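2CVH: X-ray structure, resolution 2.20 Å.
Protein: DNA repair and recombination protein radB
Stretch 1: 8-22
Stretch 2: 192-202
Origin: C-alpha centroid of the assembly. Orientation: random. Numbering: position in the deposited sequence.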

# COMPACT_ATOMS: atom_id res chain seq x y z
N SER A 8 16.46 5.51 -0.93
CA SER A 8 15.88 6.62 -0.22
C SER A 8 14.66 6.23 0.59
O SER A 8 14.52 6.65 1.74
CB SER A 8 15.52 7.77 -1.18
OG SER A 8 14.56 7.41 -2.16
N LEU A 9 13.75 5.48 -0.02
CA LEU A 9 12.53 5.04 0.64
C LEU A 9 12.87 4.15 1.85
O LEU A 9 12.22 4.24 2.88
CB LEU A 9 11.59 4.34 -0.36
CG LEU A 9 10.91 5.23 -1.42
CD1 LEU A 9 10.19 4.43 -2.50
CD2 LEU A 9 9.90 6.13 -0.74
N ASP A 10 13.92 3.35 1.74
CA ASP A 10 14.34 2.46 2.82
C ASP A 10 14.97 3.27 3.93
O ASP A 10 14.80 2.92 5.09
CB ASP A 10 15.34 1.40 2.32
CG ASP A 10 14.66 0.27 1.53
OD1 ASP A 10 13.41 0.24 1.46
OD2 ASP A 10 15.39 -0.56 0.95
N SER A 11 15.74 4.30 3.57
CA SER A 11 16.38 5.20 4.55
C SER A 11 15.28 5.91 5.33
O SER A 11 15.30 5.93 6.56
CB SER A 11 17.25 6.26 3.85
OG SER A 11 18.39 5.68 3.26
N LEU A 12 14.34 6.50 4.61
CA LEU A 12 13.21 7.17 5.23
C LEU A 12 12.44 6.23 6.21
O LEU A 12 12.06 6.62 7.31
CB LEU A 12 12.25 7.64 4.15
CG LEU A 12 11.01 8.38 4.66
CD1 LEU A 12 11.45 9.65 5.29
CD2 LEU A 12 9.99 8.63 3.55
N LEU A 13 12.22 4.99 5.78
CA LEU A 13 11.46 4.02 6.55
C LEU A 13 12.23 3.17 7.57
O LEU A 13 11.64 2.28 8.17
CB LEU A 13 10.70 3.09 5.60
CG LEU A 13 9.55 3.66 4.78
CD1 LEU A 13 9.18 2.69 3.68
CD2 LEU A 13 8.37 3.96 5.71
N GLY A 14 13.53 3.39 7.73
CA GLY A 14 14.26 2.57 8.67
C GLY A 14 14.56 1.19 8.11
O GLY A 14 14.94 0.29 8.87
N GLY A 15 14.38 0.99 6.81
CA GLY A 15 14.70 -0.28 6.18
C GLY A 15 13.70 -0.86 5.20
O GLY A 15 14.01 -1.74 4.41
N GLY A 16 12.46 -0.40 5.30
CA GLY A 16 11.43 -0.91 4.41
C GLY A 16 10.16 -0.92 5.21
O GLY A 16 10.12 -0.37 6.29
N PHE A 17 9.13 -1.53 4.68
CA PHE A 17 7.87 -1.59 5.39
C PHE A 17 8.01 -2.45 6.63
O PHE A 17 8.76 -3.43 6.64
CB PHE A 17 6.79 -2.10 4.45
CG PHE A 17 6.43 -1.13 3.37
CD1 PHE A 17 5.39 -0.23 3.54
CD2 PHE A 17 7.09 -1.17 2.13
CE1 PHE A 17 5.00 0.62 2.50
CE2 PHE A 17 6.71 -0.32 1.08
CZ PHE A 17 5.66 0.57 1.27
N ALA A 18 7.32 -2.04 7.70
CA ALA A 18 7.35 -2.70 9.00
C ALA A 18 6.39 -3.87 9.14
O ALA A 18 5.21 -3.76 8.82
CB ALA A 18 7.07 -1.71 10.08
N PRO A 19 6.90 -5.01 9.65
CA PRO A 19 6.05 -6.18 9.83
C PRO A 19 5.14 -6.01 11.02
O PRO A 19 5.49 -5.35 11.99
CB PRO A 19 7.08 -7.30 10.05
CG PRO A 19 8.20 -6.62 10.72
CD PRO A 19 8.31 -5.32 9.95
N GLY A 20 3.93 -6.56 10.92
CA GLY A 20 3.01 -6.48 12.03
C GLY A 20 2.31 -5.17 12.21
O GLY A 20 1.75 -4.94 13.28
N VAL A 21 2.38 -4.29 11.21
CA VAL A 21 1.70 -2.99 11.29
C VAL A 21 1.10 -2.64 9.94
O VAL A 21 1.41 -3.27 8.92
CB VAL A 21 2.64 -1.83 11.77
CG1 VAL A 21 3.23 -2.14 13.15
CG2 VAL A 21 3.73 -1.58 10.77
N LEU A 22 0.12 -1.73 9.97
CA LEU A 22 -0.51 -1.28 8.76
C LEU A 22 0.15 0.04 8.36
O LEU A 22 0.23 0.96 9.17
CB LEU A 22 -2.00 -1.03 8.93
CG LEU A 22 -2.96 -2.15 9.33
CD1 LEU A 22 -4.33 -1.82 8.76
CD2 LEU A 22 -2.52 -3.49 8.82
N VAL A 192 8.04 12.36 -4.63
CA VAL A 192 8.62 12.49 -3.30
C VAL A 192 7.65 11.83 -2.32
O VAL A 192 6.43 11.94 -2.47
CB VAL A 192 8.89 13.98 -2.90
CG1 VAL A 192 7.56 14.76 -2.84
CG2 VAL A 192 9.71 14.08 -1.56
N ALA A 193 8.18 11.07 -1.37
CA ALA A 193 7.33 10.46 -0.36
C ALA A 193 7.57 11.23 0.97
O ALA A 193 8.69 11.62 1.28
CB ALA A 193 7.68 8.97 -0.19
N VAL A 194 6.51 11.48 1.72
CA VAL A 194 6.67 12.14 3.00
C VAL A 194 6.15 11.19 4.07
O VAL A 194 5.05 10.65 3.95
CB VAL A 194 5.88 13.46 3.05
CG1 VAL A 194 6.07 14.14 4.41
CG2 VAL A 194 6.33 14.40 1.94
N LEU A 195 7.01 10.92 5.05
CA LEU A 195 6.69 10.05 6.19
C LEU A 195 5.91 10.90 7.19
O LEU A 195 6.50 11.57 8.04
CB LEU A 195 7.97 9.55 6.84
CG LEU A 195 7.79 8.44 7.87
CD1 LEU A 195 7.03 7.26 7.26
CD2 LEU A 195 9.13 8.01 8.35
N GLU A 196 4.60 10.88 7.06
CA GLU A 196 3.74 11.67 7.93
C GLU A 196 3.53 11.06 9.29
O GLU A 196 3.21 11.76 10.26
CB GLU A 196 2.39 11.84 7.27
CG GLU A 196 2.52 12.39 5.91
CD GLU A 196 1.24 12.94 5.44
OE1 GLU A 196 0.22 12.22 5.54
OE2 GLU A 196 1.25 14.11 5.00
N ARG A 197 3.71 9.76 9.38
CA ARG A 197 3.51 9.11 10.63
C ARG A 197 4.30 7.84 10.65
O ARG A 197 4.34 7.08 9.67
CB ARG A 197 2.02 8.83 10.83
CG ARG A 197 1.70 8.19 12.16
CD ARG A 197 0.42 8.76 12.72
NE ARG A 197 -0.77 8.05 12.27
CZ ARG A 197 -1.97 8.60 12.15
NH1 ARG A 197 -2.17 9.89 12.43
NH2 ARG A 197 -3.00 7.86 11.80
N HIS A 198 5.01 7.65 11.75
CA HIS A 198 5.79 6.45 11.89
C HIS A 198 6.00 6.24 13.35
O HIS A 198 5.94 7.17 14.15
CB HIS A 198 7.12 6.55 11.18
CG HIS A 198 7.74 5.22 10.88
ND1 HIS A 198 8.64 4.60 11.73
CD2 HIS A 198 7.58 4.39 9.82
CE1 HIS A 198 9.01 3.45 11.20
NE2 HIS A 198 8.39 3.30 10.04
N ARG A 199 6.32 5.00 13.69
CA ARG A 199 6.51 4.63 15.06
C ARG A 199 7.82 5.03 15.69
O ARG A 199 7.87 5.29 16.89
CB ARG A 199 6.27 3.12 15.19
CG ARG A 199 4.84 2.72 14.86
CD ARG A 199 4.78 1.73 13.72
NE ARG A 199 5.65 0.59 13.96
CZ ARG A 199 6.72 0.31 13.23
NH1 ARG A 199 7.06 1.09 12.21
NH2 ARG A 199 7.47 -0.75 13.54
N PHE A 200 8.89 5.07 14.91
CA PHE A 200 10.18 5.43 15.48
C PHE A 200 11.02 6.34 14.59
O PHE A 200 11.89 7.04 15.09
CB PHE A 200 10.96 4.16 15.88
CG PHE A 200 11.44 3.34 14.70
CD1 PHE A 200 12.71 3.56 14.15
CD2 PHE A 200 10.62 2.38 14.12
CE1 PHE A 200 13.15 2.83 13.04
CE2 PHE A 200 11.06 1.65 13.00
CZ PHE A 200 12.32 1.88 12.46
N ARG A 201 10.78 6.32 13.29
CA ARG A 201 11.54 7.15 12.36
C ARG A 201 11.03 8.57 12.45
O ARG A 201 9.82 8.78 12.63
CB ARG A 201 11.34 6.67 10.92
CG ARG A 201 12.15 5.43 10.51
CD ARG A 201 13.62 5.73 10.51
NE ARG A 201 13.96 6.79 9.57
CZ ARG A 201 15.06 7.54 9.63
NH1 ARG A 201 15.94 7.37 10.61
NH2 ARG A 201 15.31 8.41 8.66
N PRO A 202 11.93 9.58 12.36
CA PRO A 202 11.49 10.98 12.42
C PRO A 202 10.42 11.26 11.36
O PRO A 202 10.53 10.84 10.21
CB PRO A 202 12.77 11.75 12.14
CG PRO A 202 13.81 10.91 12.79
CD PRO A 202 13.41 9.50 12.37
O HOH W 1 12.21 9.32 8.77

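A helix end and a strand run side by side here, nearly parallel: the axes of 8-12 and 192-197 differ by 12° and approach to 9.8 Å, a gap that leucines fill. The Leu 9 CA lies 7.6 Å from the Ala 193 CA, and the Leu 12 CA lies 7.2 Å from the Leu 195 CA. On the strand, alternate residues Ala 193 and Leu 195 point toward the helix, while Val 192 and Val 194 turn away. Ala 193 is the hollow: its small side chain leaves room for Leu 9, whose CD2 lies 3.6 Å from Ala 193 CB, and for Leu 12, whose CD2 comes to 4.4 Å from the same CB. Leu 195 is the bump. Leu 12 and Leu 13 receive it, with Leu 12 CD1 3.8 Å from Leu 195 CB and Leu 13 CD2 3.9 Å from Leu 195 CD1. Leu 12 and Leu 13 start away from the strand at CA-to-CB, yet their ends come nearer; Leu 9 starts sideways and does the same.

Where the helix stops, shape and polarity combine. Gly 14 ends it in a Schellman motif at positive phi. Phe 200 and Arg 201 close in where a CB would be: an ideal CB would sit 2.8 Å from Phe 200 CZ, a clash, and 3.3 Å from Arg 201 CG. At these backbone angles a CB would also be jammed against the carbonyl O of Leu 13. Arg 201 lays its CD 3.6 Å from Gly 14 N, then donates from NE to Leu 12 O at 3.0 Å, serving a carbonyl left available by the helix end. Water 1 donates to that same Leu 12 O and to Pro 202 O, tying the two stretches together a second time. Within the second loop, His 198 ND1 accepts from the backbone N of both Phe 200 and Arg 201, holding the bend that presents them.

Farther along, Arg 199 reaches the turn from Ala 18 to Val 21. Its NH1 lies 3.5 Å from Ala 18 CB, and Val 21 covers one face of the flat guanidinium.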